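Local coordinates for protein signal recognition particle receptor FtsY (Sulfolobus acidocaldarius, PDB 5L3S) that serves as the receptor for the signal recognition particle, pairing an N-terminal helical bundle with a nucleotide-binding domain of the P-loop NTPase class, at residues Leu51-Leu55 / Ile69-Leu74. Residues are numbered along the deposited sequence.
Sequences LKNNL and IVINTL
Both segments are alpha-helical: L51-L55 forms the last turn or so of helix 41-55, and I69-L74 lies near the start of helix 66-85. Their short axes approach to 10.7 Å with 116° between their N-to-C directions, a steep crossing rather than an antiparallel hairpin; the nearest CA atoms are those of L51 and L74, 6.7 Å apart. Buried L51, in the tp rotamer, points toward the second helix and spreads its branched end over V70 and T73, its CD2 3.9 Å from V70 CG1 and 4.0 Å from L74 CB, its CD1 3.8 Å from T73 CG2. K52 points away, and its long chain carries the charge to a salt bridge with E20. N54 faces across at an exposed edge, where an amide can stay in solvent while OD1 lies 4.1 Å from T73 CG2. L55, buried and mt, reaches V70 CG2 with CD1 (4.0 Å), and I69 CG2 (4.4 Å) and T73 OG1 (3.9 Å) with CD2. Threonine suits this spot because its methyl meets L51 while OG1 donates to I69 O at 2.5 Å, satisfying the hydroxyl beside apolar neighbours. L51 and L55, four residues apart, share one helix face, as befits packing within the SRP54-type helical bundle. Compact, beta-branched V70 meets both leucines and also L23, V26 and L30 of helix 20-36, whose I27 touches L51.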
# COMPACT_ATOMS: atom_id res chain seq x y z
N LEU B 51 1.34 -15.01 -25.03
CA LEU B 51 1.39 -16.44 -24.79
C LEU B 51 0.60 -17.22 -25.84
O LEU B 51 1.12 -18.15 -26.46
CB LEU B 51 0.86 -16.72 -23.38
CG LEU B 51 0.80 -18.18 -22.94
CD1 LEU B 51 2.19 -18.83 -23.02
CD2 LEU B 51 0.20 -18.29 -21.54
N LYS B 52 -0.66 -16.83 -26.05
CA LYS B 52 -1.50 -17.45 -27.07
C LYS B 52 -0.85 -17.40 -28.46
O LYS B 52 -0.80 -18.41 -29.18
CB LYS B 52 -2.87 -16.76 -27.11
CG LYS B 52 -3.75 -17.20 -28.27
CD LYS B 52 -5.07 -16.45 -28.27
CE LYS B 52 -5.84 -16.68 -26.98
NZ LYS B 52 -7.24 -16.18 -27.07
N ASN B 53 -0.34 -16.23 -28.83
CA ASN B 53 0.28 -16.06 -30.14
C ASN B 53 1.55 -16.87 -30.32
O ASN B 53 1.85 -17.32 -31.42
CB ASN B 53 0.57 -14.59 -30.41
CG ASN B 53 -0.69 -13.80 -30.62
OD1 ASN B 53 -1.63 -14.28 -31.25
ND2 ASN B 53 -0.73 -12.58 -30.09
N ASN B 54 2.31 -17.04 -29.25
CA ASN B 54 3.50 -17.87 -29.33
C ASN B 54 3.14 -19.34 -29.54
O ASN B 54 3.91 -20.09 -30.13
CB ASN B 54 4.34 -17.74 -28.06
CG ASN B 54 5.63 -18.54 -28.13
OD1 ASN B 54 5.66 -19.71 -27.78
ND2 ASN B 54 6.69 -17.90 -28.61
N LEU B 55 1.98 -19.75 -29.06
CA LEU B 55 1.64 -21.18 -29.07
C LEU B 55 0.75 -21.63 -30.23
O LEU B 55 0.81 -22.79 -30.64
CB LEU B 55 1.04 -21.60 -27.72
CG LEU B 55 2.05 -21.56 -26.57
CD1 LEU B 55 1.38 -21.78 -25.23
CD2 LEU B 55 3.15 -22.59 -26.80
N ILE B 69 2.19 -27.55 -21.06
CA ILE B 69 3.05 -26.80 -21.97
C ILE B 69 2.75 -25.30 -21.89
O ILE B 69 3.66 -24.47 -21.93
CB ILE B 69 2.96 -27.30 -23.43
CG1 ILE B 69 3.69 -28.63 -23.60
CG2 ILE B 69 3.57 -26.29 -24.40
CD1 ILE B 69 2.81 -29.84 -23.53
N VAL B 70 1.47 -24.96 -21.76
CA VAL B 70 1.05 -23.57 -21.65
C VAL B 70 1.60 -22.94 -20.38
O VAL B 70 2.17 -21.85 -20.41
CB VAL B 70 -0.49 -23.44 -21.63
CG1 VAL B 70 -0.92 -22.00 -21.34
CG2 VAL B 70 -1.06 -23.90 -22.95
N ILE B 71 1.43 -23.63 -19.26
CA ILE B 71 1.89 -23.13 -17.97
C ILE B 71 3.40 -22.99 -17.95
O ILE B 71 3.94 -21.98 -17.49
CB ILE B 71 1.41 -24.04 -16.82
CG1 ILE B 71 -0.11 -23.94 -16.67
CG2 ILE B 71 2.09 -23.66 -15.52
CD1 ILE B 71 -0.71 -24.98 -15.72
N ASN B 72 4.10 -24.00 -18.47
CA ASN B 72 5.56 -23.94 -18.51
C ASN B 72 6.08 -22.87 -19.46
O ASN B 72 7.08 -22.22 -19.16
CB ASN B 72 6.16 -25.30 -18.85
CG ASN B 72 6.12 -26.25 -17.68
OD1 ASN B 72 5.89 -25.83 -16.54
ND2 ASN B 72 6.36 -27.53 -17.94
N THR B 73 5.41 -22.69 -20.59
CA THR B 73 5.78 -21.63 -21.53
C THR B 73 5.64 -20.26 -20.84
O THR B 73 6.49 -19.38 -21.00
CB THR B 73 4.93 -21.68 -22.81
OG1 THR B 73 5.05 -22.98 -23.41
CG2 THR B 73 5.40 -20.64 -23.82
N LEU B 74 4.57 -20.09 -20.06
CA LEU B 74 4.37 -18.83 -19.33
C LEU B 74 5.42 -18.60 -18.24
O LEU B 74 5.95 -17.49 -18.09
CB LEU B 74 2.97 -18.75 -18.73
CG LEU B 74 2.70 -17.44 -17.97
CD1 LEU B 74 2.85 -16.26 -18.92
CD2 LEU B 74 1.30 -17.43 -17.32